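Local structure of uncharacterized protein Q6HG14 (Bacillus thuringiensis serovar konkukian, 3F08) at residues 22-27 against 44-49; 59-64 against 71-76; 67-72 against 87-92. The protein is of unknown function but, as a polyketide cyclase and lipid transport family member with a Bet v 1-like fold, probably binds a hydrophobic ligand. The protein carries 5 engineered substitutions. All blocks are in the same frame, centred on the assembly; numbering follows the deposited sequence.

From the N terminus, the chain runs through strand 3-10 and helix 14-21 into the loop at 22-27, which interaction 1 pins to strand 45-49, with the short strand 36-40 lying between. Interaction 2 then closes the hairpin of strands 55-64 and 69-74, and interaction 3 opens in the turn just before its second strand, sharing T71 and Y72, to close the next hairpin with strand 81-92. Interaction 1 closes before either of the others opens. Nothing nests: interactions 1 and 2 follow in series, while 2 and 3 cross, sharing strand 69-74. All three meet on one antiparallel sheet, and the R46 side chain of interaction 1 touches Y70 and Y72 of the later ones.

Interaction 1: residues 22-27 against 44-49; sequences GGFNSL and RVRHLA
R46 rises from strand 45-49 into the loop after helix 14-21, and the contact is best followed along its side chain. R46 CB begins 3.7 Å from F24 CE2. CG takes the crowded position between the backbone N and the carbonyl carbon (chi1 66°), and from there the chain runs extended across the ring of F24, starting with R46 CG at 3.5 Å from F24 CE2. Next comes R46 CD, a CH-pi donor over the middle of the ring, 3.5 Å from the F24 centroid. The guanidinium then lies flat against the same ring face, 9° from parallel, with R46 CZ 3.4 Å from F24 CE1. L27 covers its opposite face: L27 CD1 sits over the centre, 3.6 Å from R46 CZ, so the charged group is sandwiched between a ring and a methyl. In this Bet v 1-like fold the contact fastens the loop behind the first helix to the curved antiparallel sheet. At the tip, R46 NH1 makes a nearly straight bond (171°) of 2.9 Å to F24 O, meeting a lone pair and staying within the guanidinium plane. The buried charge is also met by a salt bridge from NH2 to E58, a bond from NH1 to Y70 OH and a cation-pi contact with Y72. A type I turn from G23 to S26 includes F24 and precedes L27, whose CD1 also packs 3.6 Å from L48 CD1.

Interaction 2: residues 59-64 against 71-76; sequences RLEVFN and TYSIMN
Strands 59-64 and 71-74 run antiparallel, their local axes 162° apart, and their register shifts by one partway along. R59 and S73 form a hydrogen-bonded pair, with R59 N to S73 O and S73 N to R59 O both at 2.9 Å. L60 and Y72 follow as a non-hydrogen-bonded pair, and then the register slips by one: E61 and V62 both face T71, a classic beta bulge. T71 O is gripped twice, by E61 N at 2.7 Å in the carbonyl plane and by V62 N at 3.2 Å from above it, while T71 N returns a bond of 2.8 Å to V62 O. E61 bends at chi2 (-68°), folding its carboxylate back over the neighbouring strand, where S73 OG donates to the anti lone pair of E61 OE2 at 2.7 Å. V62 and T71 lie side by side, CB against CB. R59 runs alongside selenomethionine M75, whose CE meets the edge of the guanidinium 3.2 Å from R59 NH1; R59 NH2 itself is held by a salt bridge to E41. On the other face, L60 and Y72 pack on F24. Beyond these two strands, L60 bonds through its backbone to R44 next to strand 45-49, Y72 bonds to S86 of strand 81-92, and residues 62-64 pair with a strand of the second subunit, so the sheet runs on across the interface.

Interaction 3: residues 67-72 against 87-92; sequences ERYYTY and TIQVKE
This is the hairpin of strands 69-74 and 81-92, antiparallel neighbours in the curved sheet of the Bet v 1-like fold. The backbone bonds pair Y70 with I88, where I88 N reaches Y70 O at 3.2 Å and Y70 N reaches I88 O at 3.3 Å, each nearly along the C=O axis; V90 N continues the series to R68 O. Non-hydrogen-bonded pairs Y69-Q89 and T71-T87 lie on either side. R68, with Y69, forms a G1 beta bulge facing N64, its backbone in the left-handed region (phi 46°).

Polar side chains bridge the open end of the hairpin. R68 bends at chi3 (-59°) so that NE bonds V90 O at 2.8 Å, with NH2 adding a weak second bond to the same oxygen. R68 NH2 also forms a salt bridge to E92 OE2 at 2.7 Å, in the guanidinium plane but meeting the carboxylate from above. Q89, extended beyond CG, sends NE2 almost straight to E67 O at 3.1 Å.

Apolar contacts fall on both faces. Y69 CB packs 3.5 Å from Q89 CB beside the two threonines, while on the other face V90 packs on helix 14-21 and I88 CG2 sits over the middle of the Y70 ring in a CH-pi contact. Across the T71-T87 pair, the two OG1 atoms lie 2.7 Å apart in a hydroxyl-to-hydroxyl hydrogen bond.

Interaction 1: residues 22-27 against 44-49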
loop_
_atom_site.group_PDB
_atom_site.type_symbol
_atom_site.label_atom_id
_atom_site.label_comp_id
_atom_site.label_asym_id
_atom_site.label_seq_id
_atom_site.Cartn_x
_atom_site.Cartn_y
_atom_site.Cartn_z
ATOM N N GLY B 22 8.551 -6.700 -1.512
ATOM C CA GLY B 22 7.566 -5.881 -0.814
ATOM C C GLY B 22 6.843 -4.837 -1.655
ATOM O O GLY B 22 5.724 -4.436 -1.326
ATOM N N GLY B 23 7.484 -4.387 -2.731
ATOM C CA GLY B 23 6.880 -3.387 -3.594
ATOM C C GLY B 23 5.749 -3.970 -4.412
ATOM O O GLY B 23 5.921 -4.983 -5.093
ATOM N N PHE B 24 4.589 -3.330 -4.354
ATOM C CA PHE B 24 3.442 -3.809 -5.099
ATOM C C PHE B 24 3.704 -3.746 -6.604
ATOM O O PHE B 24 3.214 -4.584 -7.361
ATOM C CB PHE B 24 2.206 -2.992 -4.724
ATOM C CG PHE B 24 0.912 -3.610 -5.172
ATOM C CD1 PHE B 24 0.594 -4.922 -4.823
ATOM C CD2 PHE B 24 0.004 -2.877 -5.927
ATOM C CE1 PHE B 24 -0.618 -5.500 -5.222
ATOM C CE2 PHE B 24 -1.213 -3.436 -6.333
ATOM C CZ PHE B 24 -1.521 -4.751 -5.979
ATOM N N ASN B 25 4.494 -2.768 -7.037
ATOM C CA ASN B 25 4.808 -2.631 -8.460
ATOM C C ASN B 25 6.132 -3.296 -8.827
ATOM O O ASN B 25 6.631 -3.123 -9.938
ATOM C CB ASN B 25 4.892 -1.155 -8.860
ATOM C CG ASN B 25 4.755 -0.957 -10.360
ATOM O OD1 ASN B 25 5.606 -0.341 -11.008
ATOM N ND2 ASN B 25 3.677 -1.484 -10.919
ATOM N N SER B 26 6.685 -4.081 -7.912
ATOM C CA SER B 26 7.982 -4.702 -8.160
ATOM C C SER B 26 8.046 -6.124 -8.720
ATOM O O SER B 26 9.130 -6.692 -8.814
ATOM C CB SER B 26 8.823 -4.624 -6.883
ATOM O OG SER B 26 8.962 -3.270 -6.484
ATOM N N LEU B 27 6.915 -6.697 -9.111
ATOM C CA LEU B 27 6.936 -8.058 -9.646
ATOM C C LEU B 27 7.972 -8.298 -10.747
ATOM O O LEU B 27 8.566 -9.372 -10.817
ATOM C CB LEU B 27 5.550 -8.463 -10.158
ATOM C CG LEU B 27 4.476 -8.674 -9.081
ATOM C CD1 LEU B 27 3.181 -9.122 -9.735
ATOM C CD2 LEU B 27 4.946 -9.714 -8.057
ATOM N N ARG B 44 -2.535 2.083 -5.740
ATOM C CA ARG B 44 -3.399 1.010 -5.241
ATOM C C ARG B 44 -3.712 -0.087 -6.258
ATOM O O ARG B 44 -4.197 -1.157 -5.895
ATOM C CB ARG B 44 -4.726 1.598 -4.746
ATOM C CG ARG B 44 -4.644 2.352 -3.436
ATOM C CD ARG B 44 -5.954 3.078 -3.150
ATOM N NE ARG B 44 -6.102 4.257 -4.001
ATOM C CZ ARG B 44 -7.130 5.099 -3.956
ATOM N NH1 ARG B 44 -8.126 4.899 -3.107
ATOM N NH2 ARG B 44 -7.148 6.160 -4.747
ATOM N N VAL B 45 -3.447 0.178 -7.530
ATOM C CA VAL B 45 -3.742 -0.796 -8.566
ATOM C C VAL B 45 -2.517 -1.015 -9.441
ATOM O O VAL B 45 -1.837 -0.057 -9.823
ATOM C CB VAL B 45 -4.938 -0.305 -9.431
ATOM C CG1 VAL B 45 -5.188 -1.256 -10.591
ATOM C CG2 VAL B 45 -6.197 -0.202 -8.565
ATOM N N ARG B 46 -2.214 -2.274 -9.735
ATOM C CA ARG B 46 -1.070 -2.564 -10.579
ATOM C C ARG B 46 -1.508 -3.228 -11.872
ATOM O O ARG B 46 -2.379 -4.100 -11.881
ATOM C CB ARG B 46 -0.035 -3.440 -9.843
ATOM C CG ARG B 46 -0.483 -4.846 -9.485
ATOM C CD ARG B 46 0.592 -5.545 -8.657
ATOM N NE ARG B 46 0.200 -6.895 -8.246
ATOM C CZ ARG B 46 0.877 -7.638 -7.374
ATOM N NH1 ARG B 46 1.988 -7.166 -6.814
ATOM N NH2 ARG B 46 0.444 -8.853 -7.054
ATOM N N HIS B 47 -0.913 -2.777 -12.970
ATOM C CA HIS B 47 -1.204 -3.313 -14.289
ATOM C C HIS B 47 -0.004 -4.143 -14.685
ATOM O O HIS B 47 1.082 -3.612 -14.913
ATOM C CB HIS B 47 -1.412 -2.185 -15.304
ATOM C CG HIS B 47 -2.698 -1.444 -15.122
ATOM N ND1 HIS B 47 -2.983 -0.710 -13.990
ATOM C CD2 HIS B 47 -3.785 -1.338 -15.922
ATOM C CE1 HIS B 47 -4.190 -0.184 -14.100
ATOM N NE2 HIS B 47 -4.698 -0.550 -15.263
ATOM N N LEU B 48 -0.207 -5.451 -14.759
ATOM C CA LEU B 48 0.857 -6.377 -15.104
ATOM C C LEU B 48 0.739 -6.835 -16.543
ATOM O O LEU B 48 -0.317 -7.297 -16.974
ATOM C CB LEU B 48 0.790 -7.595 -14.186
ATOM C CG LEU B 48 0.616 -7.270 -12.704
ATOM C CD1 LEU B 48 0.345 -8.554 -11.931
ATOM C CD2 LEU B 48 1.854 -6.550 -12.189
ATOM N N ALA B 49 1.823 -6.710 -17.292
ATOM C CA ALA B 49 1.806 -7.143 -18.679
ATOM C C ALA B 49 2.650 -8.398 -18.838
ATOM O O ALA B 49 3.765 -8.460 -18.331
ATOM C CB ALA B 49 2.342 -6.037 -19.575
#

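Interaction 2: residues 59-64 against 71-76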
loop_
_atom_site.group_PDB
_atom_site.type_symbol
_atom_site.label_atom_id
_atom_site.label_comp_id
_atom_site.label_asym_id
_atom_site.label_seq_id
_atom_site.Cartn_x
_atom_site.Cartn_y
_atom_site.Cartn_z
ATOM N N ARG B 59 -5.675 -5.366 -7.493
ATOM C CA ARG B 59 -5.909 -4.319 -6.519
ATOM C C ARG B 59 -5.258 -4.590 -5.165
ATOM O O ARG B 59 -5.358 -5.699 -4.633
ATOM C CB ARG B 59 -7.422 -4.141 -6.368
ATOM C CG ARG B 59 -7.853 -3.390 -5.143
ATOM C CD ARG B 59 -9.165 -2.668 -5.376
ATOM N NE ARG B 59 -8.934 -1.265 -5.096
ATOM C CZ ARG B 59 -9.127 -0.276 -5.956
ATOM N NH1 ARG B 59 -9.581 -0.517 -7.178
ATOM N NH2 ARG B 59 -8.834 0.958 -5.588
ATOM N N LEU B 60 -4.568 -3.584 -4.632
ATOM C CA LEU B 60 -3.929 -3.705 -3.323
ATOM C C LEU B 60 -5.023 -3.656 -2.253
ATOM O O LEU B 60 -5.797 -2.692 -2.206
ATOM C CB LEU B 60 -2.944 -2.551 -3.091
ATOM C CG LEU B 60 -2.218 -2.541 -1.735
ATOM C CD1 LEU B 60 -1.255 -3.731 -1.665
ATOM C CD2 LEU B 60 -1.454 -1.233 -1.550
ATOM N N GLU B 61 -5.094 -4.678 -1.401
ATOM C CA GLU B 61 -6.115 -4.716 -0.354
ATOM C C GLU B 61 -5.554 -4.378 1.022
ATOM O O GLU B 61 -6.159 -3.616 1.780
ATOM C CB GLU B 61 -6.773 -6.096 -0.293
ATOM C CG GLU B 61 -7.576 -6.499 -1.525
ATOM C CD GLU B 61 -8.830 -5.662 -1.721
ATOM O OE1 GLU B 61 -9.281 -5.019 -0.746
ATOM O OE2 GLU B 61 -9.374 -5.660 -2.848
ATOM N N VAL B 62 -4.409 -4.972 1.348
ATOM C CA VAL B 62 -3.754 -4.740 2.624
ATOM C C VAL B 62 -2.251 -4.698 2.416
ATOM O O VAL B 62 -1.706 -5.387 1.549
ATOM C CB VAL B 62 -4.047 -5.876 3.654
ATOM C CG1 VAL B 62 -3.538 -5.467 5.026
ATOM C CG2 VAL B 62 -5.550 -6.179 3.724
ATOM N N PHE B 63 -1.583 -3.883 3.215
ATOM C CA PHE B 63 -0.139 -3.780 3.164
ATOM C C PHE B 63 0.354 -3.500 4.573
ATOM O O PHE B 63 -0.223 -2.677 5.287
ATOM C CB PHE B 63 0.298 -2.654 2.221
ATOM C CG PHE B 63 1.782 -2.404 2.220
ATOM C CD1 PHE B 63 2.368 -1.577 3.180
ATOM C CD2 PHE B 63 2.601 -3.018 1.274
ATOM C CE1 PHE B 63 3.763 -1.361 3.196
ATOM C CE2 PHE B 63 3.988 -2.813 1.276
ATOM C CZ PHE B 63 4.570 -1.984 2.239
ATOM N N ASN B 64 1.406 -4.202 4.979
ATOM C CA ASN B 64 1.980 -4.006 6.301
ATOM C C ASN B 64 3.475 -4.202 6.152
ATOM O O ASN B 64 3.945 -5.329 5.984
ATOM C CB ASN B 64 1.400 -5.006 7.305
ATOM C CG ASN B 64 1.683 -4.610 8.742
ATOM O OD1 ASN B 64 0.792 -4.633 9.592
ATOM N ND2 ASN B 64 2.925 -4.242 9.022
ATOM N N THR B 71 -1.702 -7.990 0.583
ATOM C CA THR B 71 -2.809 -8.794 0.110
ATOM C C THR B 71 -3.419 -8.082 -1.075
ATOM O O THR B 71 -3.599 -6.867 -1.049
ATOM C CB THR B 71 -3.873 -8.945 1.219
ATOM O OG1 THR B 71 -3.268 -9.550 2.370
ATOM C CG2 THR B 71 -5.055 -9.799 0.741
ATOM N N TYR B 72 -3.738 -8.840 -2.113
ATOM C CA TYR B 72 -4.316 -8.247 -3.296
ATOM C C TYR B 72 -5.465 -9.072 -3.836
ATOM O O TYR B 72 -5.605 -10.261 -3.525
ATOM C CB TYR B 72 -3.243 -8.083 -4.369
ATOM C CG TYR B 72 -2.647 -9.386 -4.850
ATOM C CD1 TYR B 72 -3.197 -10.073 -5.931
ATOM C CD2 TYR B 72 -1.512 -9.917 -4.242
ATOM C CE1 TYR B 72 -2.624 -11.260 -6.402
ATOM C CE2 TYR B 72 -0.931 -11.101 -4.700
ATOM C CZ TYR B 72 -1.490 -11.767 -5.782
ATOM O OH TYR B 72 -0.907 -12.933 -6.229
ATOM N N SER B 73 -6.289 -8.421 -4.645
ATOM C CA SER B 73 -7.431 -9.064 -5.263
ATOM C C SER B 73 -7.253 -8.907 -6.762
ATOM O O SER B 73 -6.423 -8.124 -7.215
ATOM C CB SER B 73 -8.733 -8.399 -4.790
ATOM O OG SER B 73 -8.738 -7.004 -5.051
ATOM N N ILE B 74 -8.015 -9.656 -7.542
ATOM C CA ILE B 74 -7.892 -9.547 -8.982
ATOM C C ILE B 74 -9.061 -8.783 -9.576
ATOM O O ILE B 74 -10.222 -9.097 -9.329
ATOM C CB ILE B 74 -7.765 -10.933 -9.638
ATOM C CG1 ILE B 74 -6.312 -11.417 -9.523
ATOM C CG2 ILE B 74 -8.210 -10.871 -11.092
ATOM C CD1 ILE B 74 -6.053 -12.765 -10.161
HETATM N N MSE B 75 -8.734 -7.767 -10.364
HETATM C CA MSE B 75 -9.735 -6.930 -11.006
HETATM C C MSE B 75 -9.989 -7.413 -12.435
HETATM O O MSE B 75 -11.136 -7.477 -12.879
HETATM C CB MSE B 75 -9.240 -5.484 -11.002
HETATM C CG MSE B 75 -10.327 -4.429 -11.046
HETATM SE SE MSE B 75 -9.764 -2.878 -10.027
HETATM C CE MSE B 75 -10.761 -3.190 -8.390
ATOM N N ASN B 76 -8.913 -7.761 -13.136
ATOM C CA ASN B 76 -8.988 -8.237 -14.514
ATOM C C ASN B 76 -7.946 -9.321 -14.787
ATOM O O ASN B 76 -6.745 -9.042 -14.798
ATOM C CB ASN B 76 -8.780 -7.068 -15.484
ATOM C CG ASN B 76 -9.990 -6.151 -15.561
ATOM O OD1 ASN B 76 -10.983 -6.470 -16.219
ATOM N ND2 ASN B 76 -9.920 -5.015 -14.876
#

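Interaction 3: residues 67-72 against 87-92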
loop_
_atom_site.group_PDB
_atom_site.type_symbol
_atom_site.label_atom_id
_atom_site.label_comp_id
_atom_site.label_asym_id
_atom_site.label_seq_id
_atom_site.Cartn_x
_atom_site.Cartn_y
_atom_site.Cartn_z
ATOM N N GLU B 67 5.218 -6.251 9.177
ATOM C CA GLU B 67 4.812 -7.648 9.258
ATOM C C GLU B 67 5.115 -8.323 7.917
ATOM O O GLU B 67 4.813 -9.492 7.699
ATOM C CB GLU B 67 3.330 -7.761 9.617
ATOM C CG GLU B 67 3.046 -7.376 11.069
ATOM C CD GLU B 67 1.565 -7.380 11.417
ATOM O OE1 GLU B 67 0.915 -8.438 11.265
ATOM O OE2 GLU B 67 1.052 -6.322 11.849
ATOM N N ARG B 68 5.725 -7.548 7.029
ATOM C CA ARG B 68 6.150 -7.992 5.707
ATOM C C ARG B 68 5.168 -8.806 4.862
ATOM O O ARG B 68 5.449 -9.946 4.485
ATOM C CB ARG B 68 7.475 -8.756 5.834
ATOM C CG ARG B 68 8.565 -7.982 6.593
ATOM C CD ARG B 68 9.875 -8.764 6.649
ATOM N NE ARG B 68 9.689 -10.048 7.314
ATOM C CZ ARG B 68 9.884 -10.262 8.611
ATOM N NH1 ARG B 68 10.288 -9.278 9.404
ATOM N NH2 ARG B 68 9.661 -11.466 9.119
ATOM N N TYR B 69 4.021 -8.222 4.551
ATOM C CA TYR B 69 3.069 -8.912 3.698
ATOM C C TYR B 69 2.142 -7.909 3.028
ATOM O O TYR B 69 2.014 -6.769 3.481
ATOM C CB TYR B 69 2.244 -9.922 4.513
ATOM C CG TYR B 69 1.132 -9.319 5.348
ATOM C CD1 TYR B 69 -0.123 -9.077 4.798
ATOM C CD2 TYR B 69 1.329 -9.018 6.694
ATOM C CE1 TYR B 69 -1.163 -8.554 5.568
ATOM C CE2 TYR B 69 0.298 -8.496 7.478
ATOM C CZ TYR B 69 -0.945 -8.268 6.909
ATOM O OH TYR B 69 -1.974 -7.773 7.679
ATOM N N TYR B 70 1.548 -8.324 1.914
ATOM C CA TYR B 70 0.558 -7.508 1.236
ATOM C C TYR B 70 -0.469 -8.469 0.678
ATOM O O TYR B 70 -0.164 -9.630 0.397
ATOM C CB TYR B 70 1.159 -6.577 0.158
ATOM C CG TYR B 70 1.742 -7.184 -1.099
ATOM C CD1 TYR B 70 0.929 -7.734 -2.093
ATOM C CD2 TYR B 70 3.111 -7.111 -1.337
ATOM C CE1 TYR B 70 1.480 -8.194 -3.305
ATOM C CE2 TYR B 70 3.665 -7.558 -2.523
ATOM C CZ TYR B 70 2.853 -8.096 -3.504
ATOM O OH TYR B 70 3.431 -8.518 -4.678
ATOM N N THR B 71 -1.702 -7.990 0.583
ATOM C CA THR B 71 -2.809 -8.794 0.110
ATOM C C THR B 71 -3.419 -8.082 -1.075
ATOM O O THR B 71 -3.599 -6.867 -1.049
ATOM C CB THR B 71 -3.873 -8.945 1.219
ATOM O OG1 THR B 71 -3.268 -9.550 2.370
ATOM C CG2 THR B 71 -5.055 -9.799 0.741
ATOM N N TYR B 72 -3.738 -8.840 -2.113
ATOM C CA TYR B 72 -4.316 -8.247 -3.296
ATOM C C TYR B 72 -5.465 -9.072 -3.836
ATOM O O TYR B 72 -5.605 -10.261 -3.525
ATOM C CB TYR B 72 -3.243 -8.083 -4.369
ATOM C CG TYR B 72 -2.647 -9.386 -4.850
ATOM C CD1 TYR B 72 -3.197 -10.073 -5.931
ATOM C CD2 TYR B 72 -1.512 -9.917 -4.242
ATOM C CE1 TYR B 72 -2.624 -11.260 -6.402
ATOM C CE2 TYR B 72 -0.931 -11.101 -4.700
ATOM C CZ TYR B 72 -1.490 -11.767 -5.782
ATOM O OH TYR B 72 -0.907 -12.933 -6.229
ATOM N N THR B 87 -2.392 -13.424 -0.523
ATOM C CA THR B 87 -1.455 -12.778 0.374
ATOM C C THR B 87 -0.081 -13.418 0.249
ATOM O O THR B 87 0.046 -14.639 0.227
ATOM C CB THR B 87 -1.907 -12.899 1.843
ATOM O OG1 THR B 87 -3.159 -12.226 2.016
ATOM C CG2 THR B 87 -0.862 -12.275 2.780
ATOM N N ILE B 88 0.946 -12.588 0.132
ATOM C CA ILE B 88 2.300 -13.098 0.077
ATOM C C ILE B 88 2.966 -12.504 1.306
ATOM O O ILE B 88 2.839 -11.306 1.575
ATOM C CB ILE B 88 3.020 -12.669 -1.224
ATOM C CG1 ILE B 88 4.457 -13.191 -1.223
ATOM C CG2 ILE B 88 2.975 -11.170 -1.377
ATOM C CD1 ILE B 88 5.105 -13.167 -2.611
ATOM N N GLN B 89 3.652 -13.339 2.075
ATOM C CA GLN B 89 4.294 -12.864 3.288
ATOM C C GLN B 89 5.690 -13.426 3.466
ATOM O O GLN B 89 5.964 -14.569 3.110
ATOM C CB GLN B 89 3.441 -13.227 4.510
ATOM C CG GLN B 89 4.055 -12.789 5.835
ATOM C CD GLN B 89 3.100 -12.967 7.005
ATOM O OE1 GLN B 89 2.365 -13.958 7.079
ATOM N NE2 GLN B 89 3.109 -12.012 7.925
ATOM N N VAL B 90 6.570 -12.604 4.021
ATOM C CA VAL B 90 7.948 -13.003 4.264
ATOM C C VAL B 90 8.111 -13.229 5.761
ATOM O O VAL B 90 8.217 -12.279 6.526
ATOM C CB VAL B 90 8.928 -11.905 3.803
ATOM C CG1 VAL B 90 10.350 -12.310 4.132
ATOM C CG2 VAL B 90 8.773 -11.666 2.304
ATOM N N LYS B 91 8.109 -14.491 6.171
ATOM C CA LYS B 91 8.261 -14.841 7.574
ATOM C C LYS B 91 9.718 -15.133 7.909
ATOM O O LYS B 91 10.551 -15.319 7.024
ATOM C CB LYS B 91 7.407 -16.065 7.908
ATOM C CG LYS B 91 5.925 -15.846 7.666
ATOM C CD LYS B 91 5.090 -17.045 8.101
ATOM C CE LYS B 91 3.606 -16.699 8.086
ATOM N NZ LYS B 91 2.744 -17.823 8.551
ATOM N N GLU B 92 10.020 -15.167 9.199
ATOM C CA GLU B 92 11.372 -15.440 9.654
ATOM C C GLU B 92 11.867 -16.785 9.128
ATOM O O GLU B 92 11.140 -17.777 9.171
ATOM C CB GLU B 92 11.412 -15.457 11.182
ATOM C CG GLU B 92 11.250 -14.100 11.856
ATOM C CD GLU B 92 9.901 -13.444 11.601
ATOM O OE1 GLU B 92 8.900 -14.167 11.359
ATOM O OE2 GLU B 92 9.839 -12.193 11.668
#